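Side-chain contacts in periplasmic binding protein/LacI transcriptional regulator (Clostridium phytofermentans, PDB 3BRS), which probably binds a sugar as the periplasmic-type binding protein of a transport system, its fold being shared with LacI-family regulators: residues S19-W22 and S23-E27; I249-L252 and G253-A257; N55-I58 and E59-I62. All coordinates share one frame; numbering follows the deposited sequence.

Contact 1 (S19-W22 and S23-E27)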
# COMPACT_ATOMS: atom_id res chain seq x y z
N SER A 19 9.52 2.63 -7.38
CA SER A 19 8.75 2.40 -6.14
C SER A 19 9.62 1.73 -5.04
O SER A 19 10.20 0.68 -5.23
CB SER A 19 7.51 1.56 -6.41
OG SER A 19 7.01 1.04 -5.21
N ASP A 20 9.73 2.34 -3.90
CA ASP A 20 10.60 1.77 -2.96
C ASP A 20 9.85 0.71 -2.14
O ASP A 20 10.48 -0.13 -1.53
CB ASP A 20 11.25 2.86 -2.12
CG ASP A 20 12.10 2.33 -1.07
OD1 ASP A 20 11.55 1.67 -0.16
OD2 ASP A 20 13.33 2.55 -1.11
N PHE A 21 8.52 0.73 -2.14
CA PHE A 21 7.75 -0.36 -1.52
C PHE A 21 7.84 -1.64 -2.37
O PHE A 21 8.16 -2.69 -1.86
CB PHE A 21 6.27 -0.02 -1.39
CG PHE A 21 5.48 -1.05 -0.63
CD1 PHE A 21 4.80 -2.07 -1.30
CD2 PHE A 21 5.38 -0.99 0.76
CE1 PHE A 21 4.09 -3.05 -0.57
CE2 PHE A 21 4.64 -1.95 1.46
CZ PHE A 21 3.99 -2.96 0.77
N TRP A 22 7.48 -1.54 -3.65
CA TRP A 22 7.43 -2.72 -4.46
C TRP A 22 8.80 -3.27 -4.65
O TRP A 22 8.98 -4.50 -4.69
CB TRP A 22 6.64 -2.55 -5.81
CG TRP A 22 5.15 -2.29 -5.47
CD1 TRP A 22 4.49 -1.11 -5.60
CD2 TRP A 22 4.23 -3.19 -4.82
NE1 TRP A 22 3.21 -1.20 -5.12
CE2 TRP A 22 3.01 -2.47 -4.63
CE3 TRP A 22 4.29 -4.52 -4.39
CZ2 TRP A 22 1.87 -3.04 -4.03
CZ3 TRP A 22 3.14 -5.11 -3.81
CH2 TRP A 22 1.95 -4.34 -3.61
N SER A 23 9.79 -2.39 -4.72
CA SER A 23 11.18 -2.86 -4.92
C SER A 23 11.66 -3.68 -3.77
O SER A 23 12.32 -4.65 -3.98
CB SER A 23 12.16 -1.70 -5.17
OG SER A 23 11.79 -0.99 -6.34
N VAL A 24 11.45 -3.22 -2.55
CA VAL A 24 11.97 -3.91 -1.38
C VAL A 24 11.22 -5.20 -1.02
O VAL A 24 11.82 -6.18 -0.56
CB VAL A 24 12.01 -2.93 -0.23
CG1 VAL A 24 12.22 -3.61 1.10
CG2 VAL A 24 13.13 -1.88 -0.50
N LEU A 25 9.89 -5.22 -1.29
CA LEU A 25 9.02 -6.40 -1.09
C LEU A 25 9.59 -7.51 -1.93
O LEU A 25 9.73 -8.67 -1.51
CB LEU A 25 7.62 -6.06 -1.56
CG LEU A 25 6.63 -7.17 -1.19
CD1 LEU A 25 5.36 -6.64 -0.54
CD2 LEU A 25 6.34 -7.97 -2.41
N VAL A 26 9.94 -7.17 -3.15
CA VAL A 26 10.53 -8.15 -4.09
C VAL A 26 11.83 -8.64 -3.51
O VAL A 26 12.07 -9.85 -3.48
CB VAL A 26 10.72 -7.47 -5.47
CG1 VAL A 26 11.69 -8.23 -6.36
CG2 VAL A 26 9.37 -7.40 -6.17
N GLU A 27 12.69 -7.74 -3.02
CA GLU A 27 13.94 -8.18 -2.39
C GLU A 27 13.71 -9.06 -1.26
O GLU A 27 14.45 -10.03 -1.12
CB GLU A 27 14.82 -6.99 -1.96
CG GLU A 27 15.09 -6.03 -3.14
CD GLU A 27 15.92 -4.80 -2.76
OE1 GLU A 27 15.31 -3.71 -2.57
OE2 GLU A 27 17.17 -4.97 -2.63

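Contact 2 (I249-L252 and G253-A257)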
# COMPACT_ATOMS: atom_id res chain seq x y z
N ILE A 249 7.16 -8.02 4.65
CA ILE A 249 5.98 -8.58 3.95
C ILE A 249 6.34 -9.65 2.96
O ILE A 249 5.64 -10.70 2.89
CB ILE A 249 5.14 -7.50 3.24
CG1 ILE A 249 4.42 -6.69 4.31
CG2 ILE A 249 3.99 -8.17 2.32
CD1 ILE A 249 4.07 -5.22 3.90
N GLY A 250 7.37 -9.38 2.14
CA GLY A 250 7.77 -10.34 1.10
C GLY A 250 8.46 -11.57 1.67
O GLY A 250 8.21 -12.68 1.23
N TYR A 251 9.38 -11.35 2.61
CA TYR A 251 10.09 -12.38 3.25
C TYR A 251 9.09 -13.39 3.87
O TYR A 251 9.07 -14.59 3.53
CB TYR A 251 11.14 -11.74 4.25
CG TYR A 251 12.05 -12.79 4.81
CD1 TYR A 251 11.62 -13.67 5.79
CD2 TYR A 251 13.33 -12.96 4.28
CE1 TYR A 251 12.46 -14.73 6.25
CE2 TYR A 251 14.18 -13.99 4.71
CZ TYR A 251 13.76 -14.87 5.69
OH TYR A 251 14.66 -15.84 6.08
N LEU A 252 8.25 -12.90 4.76
CA LEU A 252 7.31 -13.73 5.49
C LEU A 252 6.33 -14.43 4.57
O LEU A 252 5.91 -15.55 4.85
CB LEU A 252 6.50 -12.89 6.53
CG LEU A 252 7.29 -12.05 7.57
CD1 LEU A 252 6.39 -11.19 8.53
CD2 LEU A 252 8.34 -12.83 8.37
N GLY A 253 5.90 -13.78 3.49
CA GLY A 253 4.85 -14.35 2.62
C GLY A 253 5.46 -15.68 2.14
O GLY A 253 4.84 -16.76 2.18
N VAL A 254 6.69 -15.59 1.69
CA VAL A 254 7.38 -16.81 1.18
C VAL A 254 7.59 -17.87 2.28
O VAL A 254 7.00 -18.97 2.23
CB VAL A 254 8.73 -16.51 0.44
CG1 VAL A 254 9.40 -17.84 -0.03
CG2 VAL A 254 8.44 -15.64 -0.78
N GLU A 255 8.44 -17.54 3.24
CA GLU A 255 8.68 -18.38 4.38
C GLU A 255 7.43 -19.12 4.92
O GLU A 255 7.48 -20.31 5.12
CB GLU A 255 9.34 -17.54 5.46
CG GLU A 255 9.75 -18.30 6.65
CD GLU A 255 10.31 -17.36 7.67
OE1 GLU A 255 9.51 -16.52 8.18
OE2 GLU A 255 11.53 -17.42 7.94
N LYS A 256 6.32 -18.43 5.11
CA LYS A 256 5.17 -18.99 5.77
C LYS A 256 4.28 -19.72 4.76
O LYS A 256 3.43 -20.51 5.14
CB LYS A 256 4.30 -17.92 6.44
CG LYS A 256 4.96 -17.13 7.59
CD LYS A 256 5.32 -18.03 8.76
CE LYS A 256 5.66 -17.20 10.02
NZ LYS A 256 7.12 -16.98 10.17
N ALA A 257 4.47 -19.45 3.48
CA ALA A 257 3.86 -20.27 2.39
C ALA A 257 4.43 -21.67 2.55
O ALA A 257 3.77 -22.68 2.20
CB ALA A 257 4.26 -19.75 1.03

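Contact 3 (N55-I58 and E59-I62)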
# COMPACT_ATOMS: atom_id res chain seq x y z
N ASN A 55 -5.89 -9.71 -13.12
CA ASN A 55 -6.72 -10.94 -13.28
C ASN A 55 -6.28 -11.88 -14.40
O ASN A 55 -6.26 -13.12 -14.26
CB ASN A 55 -8.17 -10.57 -13.49
CG ASN A 55 -8.84 -10.10 -12.18
OD1 ASN A 55 -8.21 -9.89 -11.13
ND2 ASN A 55 -10.11 -9.99 -12.25
N GLU A 56 -5.93 -11.34 -15.54
CA GLU A 56 -5.34 -12.15 -16.63
C GLU A 56 -4.08 -12.85 -16.20
O GLU A 56 -3.89 -14.01 -16.52
CB GLU A 56 -4.99 -11.18 -17.76
CG GLU A 56 -6.20 -10.82 -18.58
CD GLU A 56 -5.87 -9.95 -19.78
OE1 GLU A 56 -4.73 -9.38 -19.90
OE2 GLU A 56 -6.80 -9.84 -20.59
N LEU A 57 -3.18 -12.14 -15.51
CA LEU A 57 -1.88 -12.68 -14.98
C LEU A 57 -2.12 -13.76 -13.93
O LEU A 57 -1.42 -14.75 -13.87
CB LEU A 57 -1.14 -11.54 -14.33
CG LEU A 57 -0.50 -10.50 -15.31
CD1 LEU A 57 0.20 -9.37 -14.56
CD2 LEU A 57 0.50 -11.11 -16.31
N ILE A 58 -3.14 -13.59 -13.07
CA ILE A 58 -3.49 -14.71 -12.19
C ILE A 58 -3.95 -15.90 -12.97
O ILE A 58 -3.53 -16.99 -12.68
CB ILE A 58 -4.65 -14.31 -11.23
CG1 ILE A 58 -4.18 -13.21 -10.26
CG2 ILE A 58 -5.27 -15.54 -10.57
CD1 ILE A 58 -5.38 -12.28 -9.68
N GLU A 59 -4.85 -15.73 -13.94
CA GLU A 59 -5.26 -16.87 -14.72
C GLU A 59 -3.99 -17.60 -15.32
O GLU A 59 -3.86 -18.86 -15.26
CB GLU A 59 -6.27 -16.44 -15.80
CG GLU A 59 -7.66 -16.00 -15.30
CD GLU A 59 -8.56 -15.34 -16.44
OE1 GLU A 59 -9.00 -14.14 -16.30
OE2 GLU A 59 -8.79 -16.03 -17.47
N GLU A 60 -3.10 -16.80 -15.93
CA GLU A 60 -1.82 -17.26 -16.50
C GLU A 60 -0.97 -17.97 -15.40
O GLU A 60 -0.30 -18.99 -15.69
CB GLU A 60 -1.02 -16.08 -17.10
CG GLU A 60 -1.55 -15.50 -18.46
CD GLU A 60 -0.92 -14.09 -18.89
OE1 GLU A 60 0.21 -13.75 -18.42
OE2 GLU A 60 -1.58 -13.34 -19.69
N ALA A 61 -0.96 -17.41 -14.19
CA ALA A 61 -0.21 -17.95 -13.02
C ALA A 61 -0.69 -19.39 -12.73
O ALA A 61 0.07 -20.33 -12.65
CB ALA A 61 -0.44 -17.03 -11.72
N ILE A 62 -2.01 -19.53 -12.66
CA ILE A 62 -2.68 -20.80 -12.42
C ILE A 62 -2.31 -21.84 -13.47
O ILE A 62 -2.03 -22.97 -13.10
CB ILE A 62 -4.20 -20.65 -12.42
CG1 ILE A 62 -4.68 -19.80 -11.21
CG2 ILE A 62 -4.92 -22.07 -12.49
CD1 ILE A 62 -6.07 -19.28 -11.43

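Contact 1 (S19-W22 and S23-E27)
Leu25 reaches back along the first turns of helix 20-36 and sets its CD1 methyl against two aromatic rings of the preceding turn. The methyl lies 3.8 Å from Phe21 CE1 and, more loosely, 4.2 Å from Trp22 CZ3, meeting both rings obliquely. Phe21 turns its edge to the indole face, CD1 standing 3.7 Å above the plane of the Trp22 ring and over its centre. Their differing first torsions allow this, since Phe21 CG is anti to the backbone N (chi1 -174°) whereas Trp22 CG lies beside it. Pro246 and Ile249 of helix 246-262 pack on Phe21 and Leu25 respectively, and the indole NE1 is hydrogen-bonded to Glu48.

Asp20 and Val24 extend in the same direction along another flank, with Val24 CG2 3.9 Å from Asp20 OD1; that oxygen is hydrogen-bonded to Ser226 OG. Ser19 is the N-cap. Its OG accepts the Trp22 N-H at 3.1 Å in a nearly straight bond (167°), while its carbonyl O takes the Ser23 N-H at 3.1 Å. Ser23 OG is also modelled close to Ser19 O, but its position is less certain. The helix belongs to the beta-alpha-beta unit of strands 7-11 and 39-42, and its N-terminus meets Gln199 and Ser226, from the part of the chain forming the other sheet.

The chemistry thus divides the helix start: serine oxygens satisfy amides of its first turn, Asp20 and Trp22 direct polar atoms beyond it, and Phe21, Val24 and Leu25 offer an apolar surface to helix 246-262, while the indole faces other loops.

Contact 2 (I249-L252 and G253-A257)
Tyr251 and Glu255, one turn apart on helix 246-262, meet where the carboxylate comes to the edge of the phenol ring, near its plane. Glu255 OE2 lies 3.3 Å from Tyr251 CE1, and the ring and carboxylate planes are almost perpendicular, at 88°. Both side chains leave the backbone with CG anti to N (Tyr251 chi1 -172°, Glu255 chi1 -175°), and the extended Glu255 chain carries its carboxylate up to the ring. OE2 is held by Tyr36 OH, while OE1 receives Lys256 NZ at 3.1 Å in a salt bridge approached from above the carboxylate plane. The root of the Lys256 side chain lies against Leu252 O, CG at 3.3 Å, before the chain bends toward Glu255.

The tightly packed part is the buried side, with Gly250, Gly253, Val254 and Ala257. In this periplasmic-binding-protein fold the helix flanks the parallel sheet of one lobe: Val254 packs on Met8 of strand 7-11 and on Ala29 and Ala32 of helix 20-36, and Ala257 reaches Met8 and Ile94. Gly250, without a side chain, lets Leu25 of helix 20-36 come up to its backbone.

Tyr251, Leu252, Glu255 and Lys256 make up the partly exposed side. Here Leu252 runs loosely alongside Glu255, its CD2 methyl 3.9 Å from OE1, a van der Waals approach with no polar bond.

Contact 3 (N55-I58 and E59-I62)
Regular alpha-helical hydrogen bonds join each residue of 55-58 to the one four places on, from Glu59 N to Asn55 O at 3.0 Å through to Ile62 N to Ile58 O, also 3.0 Å and close to straight at 169°.

On the buried side Ile58 and Ile62 come together through single methyl groups: Ile58 CG2 meets Ile62 CD1 at 3.9 Å, the two chains crossing at a slant. The CG2 branch of Ile58 stands opposite the backbone N and points on toward the next turn. Ile62 has the same first torsion (chi1 -67°), but its CG1 branch, ending in CD1, folds back over the preceding turn to within 3.6 Å of Ile58 O. Beside them on this face, Ala61 brings its CB close to the carbonyls of Leu57 and Ile58; its small size probably lets the helix lie close to the sheet. Ile58 and Ala61 both touch Ile11, and Ala61 and Ile62 both touch Ile69.

Leu57 and Glu60 meet at the border of this face. The CD2 methyl of Leu57 lies 3.4 Å from Glu60 OE1, and both side chains also touch Met43. The exposed side is acidic. Glu59 folds its extended chain back along the helix, with CG 3.4 Å from Asn55 O, and Glu60 does likewise, with CG 3.4 Å from Glu56 O. Glu56 OE1 and Glu60 OE2 remain 5.1 Å apart, their repulsion probably weakened by solvent.

Asn55, hydrogen-bonded through ND2 to Lys78 O, ties the helix to the loop before helix 80-83. An amphipathic helix, apolar toward the strands and acidic outward, is typical of the layered alpha/beta lobes of periplasmic binding proteins, where helix 51-63 links parallel strands 39-42 and 68-71.

Along the chain the order is contact 1, contact 3, contact 2, on helices 20-36, 51-63 and 246-262. All three helices pack around the same six-stranded parallel sheet. Contacts 1 and 2 have centres about 14 Å apart and touch directly, Leu25 CD1 lying 3.5 Å from Ile249 CG2, so a helix from early in the sequence is paired with one from near its end. Contact 3 stands apart, with its centre about 21 Å from that of contact 1 and about 20 Å from that of contact 2; strand 7-11 is touched by both contacts 2 and 3. The lobe is therefore assembled from distant parts of the chain, consistent with the two-lobed architecture of periplasmic binding proteins.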